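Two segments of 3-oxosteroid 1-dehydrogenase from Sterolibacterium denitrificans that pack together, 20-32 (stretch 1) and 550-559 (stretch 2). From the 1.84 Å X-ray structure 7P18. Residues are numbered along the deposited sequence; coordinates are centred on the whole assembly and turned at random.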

# COMPACT_ATOMS: atom_id res chain seq x y z
N MET A 20 -14.91 -0.85 5.46
CA MET A 20 -16.04 0.01 5.06
C MET A 20 -16.80 -0.64 3.89
O MET A 20 -18.07 -0.55 3.87
CB MET A 20 -15.53 1.42 4.74
CG MET A 20 -15.01 2.18 6.00
SD MET A 20 -14.89 4.00 5.72
CE MET A 20 -13.37 4.09 4.79
N LEU A 21 -16.09 -1.27 2.94
CA LEU A 21 -16.72 -2.02 1.81
C LEU A 21 -17.59 -3.14 2.38
O LEU A 21 -18.77 -3.24 1.98
CB LEU A 21 -15.64 -2.56 0.87
CG LEU A 21 -16.10 -3.15 -0.48
CD1 LEU A 21 -16.69 -4.54 -0.30
CD2 LEU A 21 -17.10 -2.26 -1.16
N ALA A 22 -17.06 -3.94 3.30
CA ALA A 22 -17.80 -5.06 3.92
C ALA A 22 -19.06 -4.50 4.58
O ALA A 22 -20.14 -5.11 4.44
CB ALA A 22 -16.93 -5.84 4.87
N ALA A 23 -18.93 -3.36 5.27
CA ALA A 23 -20.05 -2.70 5.98
C ALA A 23 -21.15 -2.30 4.98
O ALA A 23 -22.35 -2.60 5.24
CB ALA A 23 -19.53 -1.50 6.76
N ALA A 24 -20.79 -1.66 3.88
CA ALA A 24 -21.76 -1.19 2.87
C ALA A 24 -22.45 -2.42 2.26
O ALA A 24 -23.70 -2.40 2.04
CB ALA A 24 -21.07 -0.37 1.82
N ARG A 25 -21.68 -3.46 1.98
CA ARG A 25 -22.20 -4.66 1.29
C ARG A 25 -23.16 -5.38 2.24
O ARG A 25 -24.23 -5.80 1.77
CB ARG A 25 -21.08 -5.57 0.79
CG ARG A 25 -21.59 -6.85 0.15
CD ARG A 25 -22.33 -6.57 -1.14
NE ARG A 25 -22.71 -7.82 -1.80
CZ ARG A 25 -23.36 -7.91 -2.95
NH1 ARG A 25 -23.72 -6.83 -3.64
NH2 ARG A 25 -23.65 -9.11 -3.41
N ALA A 26 -22.77 -5.56 3.50
CA ALA A 26 -23.60 -6.26 4.51
C ALA A 26 -24.92 -5.49 4.65
O ALA A 26 -26.00 -6.11 4.61
CB ALA A 26 -22.86 -6.37 5.80
N HIS A 27 -24.84 -4.16 4.72
CA HIS A 27 -26.04 -3.30 4.77
C HIS A 27 -26.92 -3.57 3.54
O HIS A 27 -28.14 -3.83 3.73
CB HIS A 27 -25.66 -1.83 4.84
CG HIS A 27 -26.85 -0.94 4.88
ND1 HIS A 27 -27.45 -0.47 3.74
CD2 HIS A 27 -27.52 -0.41 5.93
CE1 HIS A 27 -28.46 0.31 4.09
NE2 HIS A 27 -28.49 0.38 5.42
N ASP A 28 -26.34 -3.57 2.34
CA ASP A 28 -27.12 -3.69 1.08
C ASP A 28 -27.78 -5.06 1.00
O ASP A 28 -28.75 -5.15 0.27
CB ASP A 28 -26.29 -3.39 -0.16
CG ASP A 28 -26.00 -1.92 -0.34
OD1 ASP A 28 -26.63 -1.10 0.38
OD2 ASP A 28 -25.17 -1.59 -1.16
N LEU A 29 -27.30 -6.05 1.78
CA LEU A 29 -27.87 -7.42 1.83
C LEU A 29 -28.87 -7.55 2.99
O LEU A 29 -29.33 -8.66 3.22
CB LEU A 29 -26.73 -8.43 1.98
CG LEU A 29 -25.78 -8.55 0.77
CD1 LEU A 29 -24.63 -9.52 1.07
CD2 LEU A 29 -26.55 -8.99 -0.49
N GLY A 30 -29.18 -6.45 3.69
CA GLY A 30 -30.29 -6.37 4.65
C GLY A 30 -29.84 -6.57 6.09
O GLY A 30 -30.71 -6.78 6.93
N LEU A 31 -28.53 -6.51 6.38
CA LEU A 31 -28.01 -6.69 7.75
C LEU A 31 -27.80 -5.31 8.39
O LEU A 31 -27.33 -4.38 7.68
CB LEU A 31 -26.68 -7.45 7.73
CG LEU A 31 -26.72 -8.83 7.08
CD1 LEU A 31 -25.35 -9.26 6.57
CD2 LEU A 31 -27.29 -9.85 8.05
N SER A 32 -28.06 -5.24 9.70
CA SER A 32 -27.72 -4.08 10.55
C SER A 32 -26.21 -4.13 10.84
O SER A 32 -25.70 -5.20 11.24
CB SER A 32 -28.57 -4.03 11.83
OG SER A 32 -28.23 -5.06 12.75
N GLY A 550 -13.68 -8.68 2.00
CA GLY A 550 -14.73 -7.93 2.72
C GLY A 550 -16.09 -8.20 2.10
O GLY A 550 -17.04 -8.51 2.83
N PHE A 551 -16.15 -8.11 0.78
CA PHE A 551 -17.34 -8.43 -0.06
C PHE A 551 -17.78 -9.88 0.21
O PHE A 551 -19.00 -10.11 0.49
CB PHE A 551 -16.96 -8.14 -1.51
CG PHE A 551 -18.04 -8.31 -2.54
CD1 PHE A 551 -19.00 -7.32 -2.73
CD2 PHE A 551 -18.06 -9.42 -3.37
CE1 PHE A 551 -19.96 -7.44 -3.74
CE2 PHE A 551 -18.99 -9.54 -4.39
CZ PHE A 551 -19.97 -8.58 -4.54
N ARG A 552 -16.87 -10.85 0.09
CA ARG A 552 -17.18 -12.29 0.34
C ARG A 552 -17.63 -12.51 1.79
O ARG A 552 -18.53 -13.34 1.98
CB ARG A 552 -16.03 -13.21 -0.06
CG ARG A 552 -15.74 -13.24 -1.56
CD ARG A 552 -14.81 -14.38 -1.94
NE ARG A 552 -15.39 -15.69 -1.64
CZ ARG A 552 -16.06 -16.47 -2.52
NH1 ARG A 552 -16.21 -16.12 -3.78
NH2 ARG A 552 -16.54 -17.64 -2.10
N ALA A 553 -17.04 -11.84 2.79
CA ALA A 553 -17.47 -11.98 4.20
C ALA A 553 -18.94 -11.59 4.32
O ALA A 553 -19.72 -12.38 4.92
CB ALA A 553 -16.63 -11.16 5.16
N ALA A 554 -19.31 -10.41 3.84
CA ALA A 554 -20.68 -9.87 3.93
C ALA A 554 -21.61 -10.85 3.20
O ALA A 554 -22.65 -11.22 3.76
CB ALA A 554 -20.78 -8.51 3.32
N ASN A 555 -21.22 -11.31 2.03
CA ASN A 555 -22.03 -12.26 1.22
C ASN A 555 -22.26 -13.53 2.03
O ASN A 555 -23.42 -14.03 2.07
CB ASN A 555 -21.37 -12.55 -0.13
CG ASN A 555 -21.39 -11.41 -1.10
OD1 ASN A 555 -22.08 -10.40 -0.92
ND2 ASN A 555 -20.61 -11.57 -2.17
N HIS A 556 -21.23 -14.05 2.70
CA HIS A 556 -21.32 -15.32 3.44
C HIS A 556 -22.28 -15.14 4.62
O HIS A 556 -23.12 -16.06 4.87
CB HIS A 556 -19.95 -15.82 3.88
CG HIS A 556 -20.02 -17.19 4.47
ND1 HIS A 556 -20.18 -17.40 5.81
CD2 HIS A 556 -20.01 -18.41 3.88
CE1 HIS A 556 -20.22 -18.70 6.04
NE2 HIS A 556 -20.06 -19.33 4.86
N ILE A 557 -22.15 -14.03 5.33
CA ILE A 557 -22.98 -13.73 6.53
C ILE A 557 -24.46 -13.66 6.08
O ILE A 557 -25.29 -14.31 6.70
CB ILE A 557 -22.53 -12.45 7.22
CG1 ILE A 557 -21.13 -12.55 7.84
CG2 ILE A 557 -23.56 -12.04 8.26
CD1 ILE A 557 -20.56 -11.19 8.25
N ALA A 558 -24.77 -12.91 5.04
CA ALA A 558 -26.15 -12.81 4.47
C ALA A 558 -26.68 -14.18 3.98
O ALA A 558 -27.87 -14.46 4.21
CB ALA A 558 -26.20 -11.78 3.40
N ALA A 559 -25.86 -15.03 3.35
CA ALA A 559 -26.29 -16.30 2.73
C ALA A 559 -26.63 -17.32 3.83
O ALA A 559 -27.26 -18.34 3.50
CB ALA A 559 -25.24 -16.84 1.80

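This is a close, small-residue packing of two helices that run in roughly the same direction, with alanine and glycine along the seam and pinned at one side by two hydrogen bonds from an arginine to a single asparagine oxygen. The axes approach to 8.0 Å and their N-to-C directions differ by 30°, a spacing that leaves little room for bulk where the backbones meet. There the register pairs Ala 22 with Gly 550, their CA atoms 4.4 Å apart, and, one helical turn on, Ala 26 with Ala 554 at 4.7 Å between CA atoms. At Gly 550 the rule is plainest: an ideal CB would point toward the first helix and lie 3.4 Å from Ala 22 CB, a tight fit, so glycine suits the spot. Ala 554 does point its methyl across, and its CB sits 3.6 Å from Ala 22 O and 3.9 Å from Ala 26 CB.

Longer side chains reach in beside this seam. The CA-to-CB bond of Arg 25 points toward the second helix, and its NE donates to Asn 555 OD1 at 2.8 Å with a nearly straight angle of 166°; NH2 donates to the same OD1 at 3.2 Å, more bent at 137°. One carbonyl oxygen thus accepts twice at the guanidinium edge, while Phe 551 CE1 covers one guanidinium face, 3.4 Å from Arg 25 NE. Leu 21 CD1 packs against Phe 551 CB at 3.8 Å, near the plane of the ring.

Beyond the first helix, the chain turns through Gly 30, whose positive phi favours glycine, and two leucines keep the contact going. Leu 29 CD1 meets Ala 558 CB at 3.6 Å, and Leu 31 CD1 meets Ile 557 CG2 at 3.7 Å. Here the CA atoms of Leu 29 and Ala 558 stand 6.2 Å apart, and the leucine side chain spans the wider gap to a small partner.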